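PDB 5U31: CRISPR-associated endonuclease Cas12b from Alicyclobacillus acidoterrestris, which uses a guide RNA to recognise PAM-flanked target DNA and cleaves it with a divalent-metal-dependent RuvC nuclease domain. Local coordinates for residues D449-L462 / R465-F477. The protein carries 3 engineered substitutions. Residues are numbered along the deposited sequence; the frame is centred on the assembly and turned at random.
Sequences DNLLPRDPNEPIAL and RDYGAEQHFTGEF
Leu462 sets one methyl, CD2, squarely on the phenyl ring of Phe477. CD2 of Leu462 lies 3.4 Å from the ring centroid of Phe477 and 6° off the ring normal, a CH-pi contact. The two side chains meet at about a right angle. In Leu462, chi1 of 54° puts CG between the backbone N and the carbonyl carbon; with chi2 at 82°, CD1 lies by the backbone of Gly475 and CD2 over the ring. Leu451 CD1 adds a looser apolar touch, 4.3 Å from CE1 of Phe477. Phe407 stacks with the same ring, and Val507 and Val505 of strand 502-510 border Leu462 and Phe477.

Ile460 reaches the neighbouring strand with two methyls. CD1 of Ile460 lies 3.6 Å from CB of Phe477, while CG2 packs against CB and CG of Glu476.

Leu462 and Phe477 lie on the two strands of the antiparallel hairpin 461-464/473-483 in the WED-II domain. Ala461 and Glu476 form a non-hydrogen-bonded pair, and Leu462 and Gly475 a hydrogen-bonded one. Beyond them, Phe477 N donates to Ile460 O at 2.8 Å. Glu476 lies near Arg508, which binds the phosphate lock of the target strand.

The Arg454 guanidinium is held between Ala461 CB, 3.3 Å above the centre of one face, and Thr474 CB, offset over the other. Its edge is turned to the carbonyls of Leu462 and Gly475.

At the other end, Arg465 N donates to Asn450 O at 2.8 Å and an N-H...O angle of 168°. The Arg465 chain, extended from CG to NE, runs past Leu452 CD2, with CG 3.8 Å from that methyl.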
loop_
_atom_site.group_PDB
_atom_site.type_symbol
_atom_site.label_atom_id
_atom_site.label_comp_id
_atom_site.label_asym_id
_atom_site.label_seq_id
_atom_site.Cartn_x
_atom_site.Cartn_y
_atom_site.Cartn_z
ATOM N N ASP A 449 26.694 -14.387 1.200
ATOM C CA ASP A 449 28.015 -13.797 1.355
ATOM C C ASP A 449 28.019 -12.627 2.328
ATOM O O ASP A 449 29.100 -12.189 2.734
ATOM C CB ASP A 449 28.559 -13.346 -0.000
ATOM C CG ASP A 449 28.679 -14.486 -0.994
ATOM O OD1 ASP A 449 28.724 -15.663 -0.570
ATOM O OD2 ASP A 449 28.731 -14.197 -2.206
ATOM N N ASN A 450 26.852 -12.109 2.710
ATOM C CA ASN A 450 26.773 -11.068 3.727
ATOM C C ASN A 450 26.838 -11.622 5.145
ATOM O O ASN A 450 26.695 -10.850 6.099
ATOM C CB ASN A 450 25.482 -10.252 3.567
ATOM C CG ASN A 450 25.423 -9.483 2.259
ATOM O OD1 ASN A 450 26.434 -8.982 1.767
ATOM N ND2 ASN A 450 24.227 -9.383 1.692
ATOM N N LEU A 451 27.040 -12.925 5.310
ATOM C CA LEU A 451 27.097 -13.554 6.623
ATOM C C LEU A 451 28.485 -14.137 6.841
ATOM O O LEU A 451 28.940 -14.976 6.056
ATOM C CB LEU A 451 26.032 -14.642 6.758
ATOM C CG LEU A 451 24.601 -14.159 6.546
ATOM C CD1 LEU A 451 23.633 -15.304 6.717
ATOM C CD2 LEU A 451 24.287 -13.053 7.523
ATOM N N LEU A 452 29.152 -13.687 7.901
ATOM C CA LEU A 452 30.424 -14.234 8.327
ATOM C C LEU A 452 30.305 -14.771 9.747
ATOM O O LEU A 452 29.581 -14.193 10.565
ATOM C CB LEU A 452 31.544 -13.178 8.278
ATOM C CG LEU A 452 32.110 -12.756 6.918
ATOM C CD1 LEU A 452 32.414 -13.980 6.072
ATOM C CD2 LEU A 452 31.168 -11.817 6.177
ATOM N N PRO A 453 30.982 -15.869 10.067
ATOM C CA PRO A 453 30.943 -16.378 11.442
ATOM C C PRO A 453 31.718 -15.471 12.386
ATOM O O PRO A 453 32.783 -14.952 12.046
ATOM C CB PRO A 453 31.595 -17.759 11.327
ATOM C CG PRO A 453 32.478 -17.651 10.131
ATOM C CD PRO A 453 31.755 -16.746 9.172
ATOM N N ARG A 454 31.168 -15.284 13.586
ATOM C CA ARG A 454 31.744 -14.382 14.576
ATOM C C ARG A 454 32.562 -15.115 15.632
ATOM O O ARG A 454 33.723 -14.767 15.868
ATOM C CB ARG A 454 30.635 -13.566 15.256
ATOM C CG ARG A 454 31.150 -12.401 16.086
ATOM C CD ARG A 454 30.237 -12.097 17.255
ATOM N NE ARG A 454 28.846 -11.952 16.842
ATOM C CZ ARG A 454 27.833 -11.850 17.693
ATOM N NH1 ARG A 454 28.064 -11.880 18.999
ATOM N NH2 ARG A 454 26.592 -11.724 17.244
ATOM N N ASP A 455 31.978 -16.127 16.272
ATOM C CA ASP A 455 32.625 -16.851 17.356
ATOM C C ASP A 455 32.547 -18.348 17.078
ATOM O O ASP A 455 31.447 -18.874 16.830
ATOM C CB ASP A 455 31.956 -16.515 18.694
ATOM C CG ASP A 455 32.668 -17.135 19.873
ATOM O OD1 ASP A 455 33.812 -17.603 19.703
ATOM O OD2 ASP A 455 32.081 -17.155 20.974
ATOM N N PRO A 456 33.674 -19.062 17.083
ATOM C CA PRO A 456 33.606 -20.519 16.879
ATOM C C PRO A 456 32.958 -21.262 18.033
ATOM O O PRO A 456 32.289 -22.277 17.801
ATOM C CB PRO A 456 35.078 -20.921 16.708
ATOM C CG PRO A 456 35.773 -19.667 16.296
ATOM C CD PRO A 456 35.052 -18.554 16.997
ATOM N N ASN A 457 33.131 -20.791 19.270
ATOM C CA ASN A 457 32.539 -21.488 20.407
ATOM C C ASN A 457 31.023 -21.336 20.442
ATOM O O ASN A 457 30.324 -22.247 20.900
ATOM C CB ASN A 457 33.163 -20.992 21.710
ATOM C CG ASN A 457 34.550 -21.563 21.942
ATOM O OD1 ASN A 457 34.876 -22.645 21.452
ATOM N ND2 ASN A 457 35.374 -20.840 22.694
ATOM N N GLU A 458 30.493 -20.208 19.964
ATOM C CA GLU A 458 29.050 -19.989 19.884
ATOM C C GLU A 458 28.624 -19.976 18.422
ATOM O O GLU A 458 28.651 -18.923 17.770
ATOM C CB GLU A 458 28.649 -18.687 20.580
ATOM C CG GLU A 458 28.696 -18.761 22.097
ATOM C CD GLU A 458 27.990 -17.594 22.754
ATOM O OE1 GLU A 458 27.332 -16.813 22.032
ATOM O OE2 GLU A 458 28.090 -17.457 23.991
ATOM N N PRO A 459 28.203 -21.116 17.865
ATOM C CA PRO A 459 27.900 -21.184 16.426
ATOM C C PRO A 459 26.621 -20.469 16.026
ATOM O O PRO A 459 26.129 -20.647 14.907
ATOM C CB PRO A 459 27.784 -22.691 16.170
ATOM C CG PRO A 459 27.392 -23.254 17.468
ATOM C CD PRO A 459 28.057 -22.427 18.520
ATOM N N ILE A 460 26.070 -19.673 16.936
ATOM C CA ILE A 460 24.898 -18.865 16.629
ATOM C C ILE A 460 25.293 -17.456 16.185
ATOM O O ILE A 460 24.568 -16.825 15.410
ATOM C CB ILE A 460 23.968 -18.849 17.859
ATOM C CG1 ILE A 460 22.957 -19.985 17.768
ATOM C CG2 ILE A 460 23.271 -17.526 18.035
ATOM C CD1 ILE A 460 22.310 -20.089 16.418
ATOM N N ALA A 461 26.457 -16.977 16.619
ATOM C CA ALA A 461 26.896 -15.622 16.326
ATOM C C ALA A 461 27.300 -15.476 14.864
ATOM O O ALA A 461 27.751 -16.427 14.220
ATOM C CB ALA A 461 28.071 -15.241 17.224
ATOM N N LEU A 462 27.143 -14.264 14.344
ATOM C CA LEU A 462 27.544 -13.979 12.975
ATOM C C LEU A 462 27.844 -12.495 12.842
ATOM O O LEU A 462 27.542 -11.692 13.727
ATOM C CB LEU A 462 26.470 -14.414 11.972
ATOM C CG LEU A 462 25.035 -13.907 12.158
ATOM C CD1 LEU A 462 24.812 -12.508 11.599
ATOM C CD2 LEU A 462 24.062 -14.874 11.523
ATOM N N ARG A 465 27.246 -8.130 6.687
ATOM C CA ARG A 465 27.799 -7.147 5.769
ATOM C C ARG A 465 26.713 -6.219 5.243
ATOM O O ARG A 465 25.548 -6.603 5.106
ATOM C CB ARG A 465 28.483 -7.830 4.585
ATOM C CG ARG A 465 29.763 -8.556 4.917
ATOM C CD ARG A 465 30.546 -8.864 3.653
ATOM N NE ARG A 465 31.979 -8.912 3.917
ATOM C CZ ARG A 465 32.912 -8.975 2.974
ATOM N NH1 ARG A 465 32.564 -9.001 1.693
ATOM N NH2 ARG A 465 34.194 -9.009 3.312
ATOM N N ASP A 466 27.111 -4.988 4.928
ATOM C CA ASP A 466 26.217 -4.036 4.286
ATOM C C ASP A 466 27.057 -2.994 3.560
ATOM O O ASP A 466 28.078 -2.543 4.085
ATOM C CB ASP A 466 25.287 -3.363 5.303
ATOM C CG ASP A 466 24.085 -2.709 4.651
ATOM O OD1 ASP A 466 24.270 -1.926 3.696
ATOM O OD2 ASP A 466 22.949 -2.991 5.086
ATOM N N TYR A 467 26.623 -2.619 2.353
ATOM C CA TYR A 467 27.360 -1.623 1.582
ATOM C C TYR A 467 27.359 -0.259 2.253
ATOM O O TYR A 467 28.252 0.552 1.985
ATOM C CB TYR A 467 26.781 -1.496 0.172
ATOM C CG TYR A 467 27.002 -2.705 -0.709
ATOM C CD1 TYR A 467 28.174 -3.445 -0.628
ATOM C CD2 TYR A 467 26.033 -3.110 -1.618
ATOM C CE1 TYR A 467 28.376 -4.553 -1.432
ATOM C CE2 TYR A 467 26.225 -4.214 -2.424
ATOM C CZ TYR A 467 27.397 -4.932 -2.327
ATOM O OH TYR A 467 27.590 -6.032 -3.132
ATOM N N GLY A 468 26.383 0.011 3.115
ATOM C CA GLY A 468 26.285 1.300 3.767
ATOM C C GLY A 468 26.693 1.253 5.223
ATOM O O GLY A 468 26.151 1.990 6.053
ATOM N N ALA A 469 27.642 0.378 5.542
ATOM C CA ALA A 469 28.179 0.268 6.895
ATOM C C ALA A 469 29.641 -0.127 6.789
ATOM O O ALA A 469 29.955 -1.213 6.291
ATOM C CB ALA A 469 27.405 -0.756 7.727
ATOM N N GLU A 470 30.530 0.751 7.250
ATOM C CA GLU A 470 31.954 0.466 7.131
ATOM C C GLU A 470 32.345 -0.737 7.978
ATOM O O GLU A 470 33.100 -1.602 7.521
ATOM C CB GLU A 470 32.767 1.703 7.508
ATOM C CG GLU A 470 32.619 2.859 6.520
ATOM C CD GLU A 470 33.649 3.951 6.752
ATOM O OE1 GLU A 470 34.794 3.617 7.127
ATOM O OE2 GLU A 470 33.314 5.141 6.568
ATOM N N GLN A 471 31.823 -0.822 9.199
ATOM C CA GLN A 471 32.046 -1.962 10.077
ATOM C C GLN A 471 30.848 -2.899 9.994
ATOM O O GLN A 471 29.699 -2.449 10.039
ATOM C CB GLN A 471 32.260 -1.512 11.525
ATOM C CG GLN A 471 33.473 -0.615 11.751
ATOM C CD GLN A 471 33.158 0.863 11.584
ATOM O OE1 GLN A 471 32.011 1.248 11.338
ATOM N NE2 GLN A 471 34.180 1.701 11.721
ATOM N N HIS A 472 31.117 -4.196 9.870
ATOM C CA HIS A 472 30.042 -5.174 9.828
ATOM C C HIS A 472 29.255 -5.153 11.132
ATOM O O HIS A 472 29.801 -4.903 12.209
ATOM C CB HIS A 472 30.598 -6.575 9.582
ATOM C CG HIS A 472 31.510 -6.663 8.401
ATOM N ND1 HIS A 472 31.099 -6.368 7.120
ATOM C CD2 HIS A 472 32.813 -7.015 8.306
ATOM C CE1 HIS A 472 32.110 -6.528 6.287
ATOM N NE2 HIS A 472 33.162 -6.922 6.982
ATOM N N PHE A 473 27.953 -5.407 11.024
ATOM C CA PHE A 473 27.105 -5.525 12.200
ATOM C C PHE A 473 27.323 -6.873 12.872
ATOM O O PHE A 473 27.671 -7.863 12.224
ATOM C CB PHE A 473 25.629 -5.395 11.831
ATOM C CG PHE A 473 25.282 -4.143 11.083
ATOM C CD1 PHE A 473 25.146 -2.937 11.750
ATOM C CD2 PHE A 473 25.050 -4.178 9.717
ATOM C CE1 PHE A 473 24.811 -1.785 11.062
ATOM C CE2 PHE A 473 24.716 -3.032 9.028
ATOM C CZ PHE A 473 24.597 -1.834 9.700
ATOM N N THR A 474 27.095 -6.916 14.179
ATOM C CA THR A 474 27.101 -8.182 14.892
ATOM C C THR A 474 25.680 -8.725 14.963
ATOM O O THR A 474 24.720 -7.967 15.134
ATOM C CB THR A 474 27.692 -8.027 16.295
ATOM O OG1 THR A 474 26.829 -7.218 17.102
ATOM C CG2 THR A 474 29.062 -7.373 16.216
ATOM N N GLY A 475 25.546 -10.040 14.805
ATOM C CA GLY A 475 24.229 -10.637 14.740
ATOM C C GLY A 475 24.236 -12.084 15.177
ATOM O O GLY A 475 25.285 -12.686 15.418
ATOM N N GLU A 476 23.031 -12.639 15.275
ATOM C CA GLU A 476 22.837 -14.021 15.676
ATOM C C GLU A 476 21.824 -14.677 14.755
ATOM O O GLU A 476 20.898 -14.028 14.262
ATOM C CB GLU A 476 22.343 -14.135 17.124
ATOM C CG GLU A 476 23.350 -13.754 18.195
ATOM C CD GLU A 476 22.735 -13.812 19.581
ATOM O OE1 GLU A 476 21.502 -14.001 19.668
ATOM O OE2 GLU A 476 23.477 -13.671 20.577
ATOM N N PHE A 477 22.013 -15.971 14.521
ATOM C CA PHE A 477 20.987 -16.753 13.853
ATOM C C PHE A 477 19.771 -16.871 14.759
ATOM O O PHE A 477 19.893 -16.945 15.986
ATOM C CB PHE A 477 21.509 -18.140 13.490
ATOM C CG PHE A 477 22.443 -18.156 12.316
ATOM C CD1 PHE A 477 21.957 -18.012 11.027
ATOM C CD2 PHE A 477 23.805 -18.343 12.497
ATOM C CE1 PHE A 477 22.812 -18.033 9.943
ATOM C CE2 PHE A 477 24.666 -18.365 11.416
ATOM C CZ PHE A 477 24.168 -18.208 10.138
#